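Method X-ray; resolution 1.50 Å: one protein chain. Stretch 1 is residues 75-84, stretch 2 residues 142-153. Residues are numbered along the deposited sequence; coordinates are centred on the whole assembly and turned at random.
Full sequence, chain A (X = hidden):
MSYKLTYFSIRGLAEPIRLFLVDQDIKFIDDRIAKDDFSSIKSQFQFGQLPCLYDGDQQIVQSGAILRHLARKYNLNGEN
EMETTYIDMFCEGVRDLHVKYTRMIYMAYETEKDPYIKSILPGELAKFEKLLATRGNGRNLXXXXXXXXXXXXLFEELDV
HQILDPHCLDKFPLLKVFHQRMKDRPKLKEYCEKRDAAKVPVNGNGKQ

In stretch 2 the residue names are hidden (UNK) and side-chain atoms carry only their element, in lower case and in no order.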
# COMPACT_ATOMS: atom_id res chain seq x y z
N ASN A 75 17.23 3.95 10.06
CA ASN A 75 16.84 5.27 10.55
C ASN A 75 16.37 6.23 9.47
O ASN A 75 16.63 7.43 9.54
CB ASN A 75 18.02 5.86 11.35
CG ASN A 75 17.62 6.92 12.39
OD1 ASN A 75 18.47 7.77 12.79
ND2 ASN A 75 16.40 6.92 12.81
N LEU A 76 15.68 5.68 8.47
CA LEU A 76 15.09 6.45 7.37
C LEU A 76 13.55 6.43 7.45
O LEU A 76 12.89 6.55 6.43
CB LEU A 76 15.57 5.92 6.02
CG LEU A 76 16.71 6.68 5.36
CD1 LEU A 76 18.00 6.46 6.11
CD2 LEU A 76 16.84 6.30 3.89
N ASN A 77 13.02 6.32 8.65
CA ASN A 77 11.57 6.24 8.92
C ASN A 77 11.07 7.45 9.71
O ASN A 77 10.07 7.35 10.39
CB ASN A 77 11.31 4.98 9.74
CG ASN A 77 9.86 4.55 9.77
OD1 ASN A 77 9.42 3.95 10.77
ND2 ASN A 77 9.18 4.70 8.68
N GLY A 78 11.77 8.57 9.64
CA GLY A 78 11.40 9.78 10.40
C GLY A 78 11.90 9.73 11.81
O GLY A 78 12.28 8.69 12.32
N GLU A 79 11.86 10.89 12.45
CA GLU A 79 12.41 11.04 13.80
C GLU A 79 11.35 11.01 14.89
O GLU A 79 11.69 10.86 16.06
CB GLU A 79 13.21 12.32 13.91
CG GLU A 79 14.51 12.31 13.12
CD GLU A 79 15.40 13.49 13.47
OE1 GLU A 79 14.94 14.41 14.20
OE2 GLU A 79 16.57 13.49 13.04
N ASN A 80 10.09 11.15 14.50
CA ASN A 80 8.99 11.10 15.45
C ASN A 80 7.75 10.57 14.77
O ASN A 80 7.75 10.40 13.54
CB ASN A 80 8.77 12.49 16.08
CG ASN A 80 8.65 13.58 15.05
OD1 ASN A 80 9.42 14.58 15.03
ND2 ASN A 80 7.68 13.43 14.19
N GLU A 81 6.70 10.34 15.53
CA GLU A 81 5.48 9.70 14.99
C GLU A 81 4.91 10.47 13.82
O GLU A 81 4.44 9.88 12.82
CB GLU A 81 4.36 9.64 16.07
CG GLU A 81 3.00 9.10 15.52
CD GLU A 81 3.14 7.72 14.96
OE1 GLU A 81 2.35 7.39 14.10
OE2 GLU A 81 4.06 6.95 15.36
N MET A 82 4.86 11.78 13.93
CA MET A 82 4.27 12.58 12.88
C MET A 82 5.06 12.47 11.60
O MET A 82 4.49 12.37 10.51
CB MET A 82 4.11 14.02 13.35
CG MET A 82 2.73 14.18 14.01
SD MET A 82 2.61 15.47 15.22
CE MET A 82 3.31 16.79 14.30
N GLU A 83 6.39 12.43 11.70
CA GLU A 83 7.20 12.29 10.50
C GLU A 83 7.01 10.89 9.89
O GLU A 83 6.94 10.74 8.67
CB GLU A 83 8.68 12.54 10.79
CG GLU A 83 8.97 14.00 11.11
CD GLU A 83 10.46 14.33 11.21
OE1 GLU A 83 10.82 15.55 11.32
OE2 GLU A 83 11.28 13.41 11.17
N THR A 84 6.99 9.87 10.74
CA THR A 84 6.79 8.50 10.27
C THR A 84 5.46 8.38 9.50
O THR A 84 5.39 7.73 8.46
CB THR A 84 6.82 7.56 11.47
OG1 THR A 84 8.08 7.70 12.13
CG2 THR A 84 6.71 6.08 11.04
N UNK A 142 11.78 15.14 1.38
CA UNK A 142 10.41 15.10 1.86
C UNK A 142 10.30 15.56 3.31
O UNK A 142 9.38 16.28 3.66
c UNK A 142 8.54 13.48 2.41
c UNK A 142 9.80 13.71 1.60
c UNK A 142 9.20 12.14 -0.30
c UNK A 142 9.48 13.55 0.12
N UNK A 143 11.26 15.19 4.16
CA UNK A 143 11.22 15.63 5.56
C UNK A 143 11.99 16.91 5.81
O UNK A 143 12.05 17.38 6.96
c UNK A 143 11.38 12.29 7.60
c UNK A 143 9.40 13.87 7.22
c UNK A 143 10.75 13.37 6.68
c UNK A 143 11.72 14.53 6.50
N UNK A 144 12.55 17.49 4.75
CA UNK A 144 13.47 18.62 4.88
C UNK A 144 14.91 18.21 4.65
O UNK A 144 15.29 17.88 3.53
N UNK A 145 15.74 18.23 5.69
CA UNK A 145 17.16 17.97 5.52
C UNK A 145 17.57 16.49 5.56
O UNK A 145 18.70 16.16 5.23
o UNK A 145 17.59 20.71 5.32
c UNK A 145 18.01 20.17 6.36
o UNK A 145 18.55 20.87 7.26
c UNK A 145 17.95 18.70 6.60
N UNK A 146 16.67 15.63 6.00
CA UNK A 146 17.02 14.25 6.27
C UNK A 146 16.25 13.35 5.34
O UNK A 146 15.04 13.49 5.18
c UNK A 146 17.24 14.60 10.09
c UNK A 146 16.72 13.92 7.71
c UNK A 146 17.67 14.65 8.65
n UNK A 146 17.38 15.96 12.12
c UNK A 146 18.14 15.49 10.92
N UNK A 147 16.98 12.42 4.75
CA UNK A 147 16.41 11.50 3.80
C UNK A 147 15.55 10.46 4.49
O UNK A 147 15.79 10.08 5.64
c UNK A 147 16.94 10.18 1.70
c UNK A 147 17.54 10.86 2.96
c UNK A 147 18.43 9.91 3.80
c UNK A 147 17.61 10.49 0.44
N UNK A 148 14.54 10.02 3.76
CA UNK A 148 13.64 8.97 4.22
C UNK A 148 13.33 8.03 3.08
O UNK A 148 13.62 8.33 1.92
o UNK A 148 11.59 10.20 3.71
c UNK A 148 12.33 9.55 4.75
N UNK A 149 12.68 6.92 3.38
CA UNK A 149 12.42 5.96 2.33
C UNK A 149 11.54 6.55 1.23
O UNK A 149 11.66 6.15 0.07
c UNK A 149 8.97 4.96 5.33
c UNK A 149 9.34 4.46 2.66
c UNK A 149 11.84 4.66 2.84
c UNK A 149 8.07 4.48 3.17
c UNK A 149 10.46 4.72 3.44
c UNK A 149 7.88 4.71 4.52
o UNK A 149 6.61 4.69 5.08
c UNK A 149 10.26 4.98 4.79
N UNK A 150 10.65 7.46 1.60
CA UNK A 150 9.71 8.01 0.65
C UNK A 150 10.42 8.81 -0.43
O UNK A 150 9.93 8.86 -1.55
c UNK A 150 8.65 8.87 1.34
N UNK A 151 11.58 9.39 -0.13
CA UNK A 151 12.34 10.09 -1.15
C UNK A 151 12.69 9.22 -2.34
O UNK A 151 12.63 9.66 -3.50
c UNK A 151 13.61 10.70 -0.56
o UNK A 151 12.62 12.76 0.06
c UNK A 151 13.34 11.79 0.41
o UNK A 151 13.85 11.74 1.54
N UNK A 152 13.06 7.98 -2.09
CA UNK A 152 13.42 7.08 -3.19
C UNK A 152 12.24 6.73 -4.05
O UNK A 152 12.34 6.64 -5.26
c UNK A 152 14.09 5.80 -2.66
c UNK A 152 15.29 6.09 -1.77
c UNK A 152 17.44 6.66 -0.14
c UNK A 152 16.42 6.72 -2.26
c UNK A 152 15.26 5.76 -0.41
o UNK A 152 18.52 6.94 0.67
c UNK A 152 17.50 7.00 -1.45
c UNK A 152 16.34 6.03 0.39
N UNK A 153 11.09 6.52 -3.42
CA UNK A 153 9.88 6.23 -4.16
C UNK A 153 9.47 7.41 -5.01
O UNK A 153 9.13 7.26 -6.18
c UNK A 153 8.80 5.86 -3.19
O HOH W 1 6.66 5.31 7.78
O HOH W 2 14.05 9.66 8.00
O HOH W 3 17.03 16.04 14.99
O HOH W 4 10.35 17.29 9.07

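Position 142 has four side-chain carbons, forked at the first, with one arm two carbons long. None of them reaches stretch 1. This is Ile-142.

Position 143 also has four carbons, but the fork is at the second. One terminal carbon lies 3.8 Å from CA of Gly-78 and 3.7 Å from OE2 of Glu-83. This is Leu-143, and that carbon is CD1. Its backbone O accepts from water 4 at 2.7 Å, and the same water donates to Glu-83 OE1 at 2.9 Å.

Position 144 has no side-chain atoms. Its phi/psi of 105/-111 would jam a CB against the carbonyl O of Leu-143. This is Gly-144.

Position 145 has two carbons, the second carrying two oxygens. It is exposed and out of reach of stretch 1. The short carboxylate makes it Asp-145.

Position 146 has four carbons in a row ending in nitrogen. The nitrogen lies 2.8 Å from Glu-79 OE2. The chain is that of Lys-146, and its NZ forms a salt bridge with that carboxylate. Water 3 adds a second link: it donates to Glu-79 OE1 at 2.8 Å and accepts a weak bond from Lys-146 NZ at 2.9 Å.

Position 147 has four carbons, forked at the first, with one two-carbon arm. The short arm lies 3.9 Å from Leu-76 CD2. This is Ile-147, and the short arm is CG2. Its backbone O is 3.5 Å from Leu-76 CG and accepts from water 2 at 3.0 Å. Water 2 in turn accepts from Gly-78 N at 3.0 Å.

Position 148 has one carbon and then one oxygen. Its CA sits 3.4 Å from Leu-76 O, a CA-H...O contact. This is Ser-148. Its N donates to a side-chain oxygen of position 151 at 2.9 Å.

Position 149 has one carbon, then a six-carbon ring bearing an oxygen. Asn-77 ND2 approaches the ring edge. This is Tyr-149, with CE2 3.4 Å from that ND2. Its OH and Asn-77 ND2 share water 1, at 2.8 and 2.7 Å; the ND2 bond is weak.

Position 150 has one carbon, with no contact to stretch 1. This is Ala-150.

Position 151 has two carbons, the second carrying two oxygens, and touches nothing in stretch 1. This is Asp-151. OD1 accepts from Ile-142 N at 2.8 Å, and OD2 is the acceptor for Ser-148 N, so one carboxylate ties the loop to the helix.

Position 152 has one carbon and a six-carbon ring bearing an oxygen. Leu-76 meets the ring edge. This is Tyr-152, with CE1 3.5 Å from Leu-76 CD2.

Position 153 has a single carbon, out of reach. This is Ala-153.

The contact centres on Leu-76. Its side chain packs against Ile-147 and Tyr-152, while its backbone O accepts from Tyr-149 N at 3.1 Å. Leu-143 covers Gly-78, and the salt bridge between Glu-79 and Lys-146 joins two exposed side chains. Waters bridge polar groups between these direct contacts.

Stretch 2 142-153: ILGDKISYADYA
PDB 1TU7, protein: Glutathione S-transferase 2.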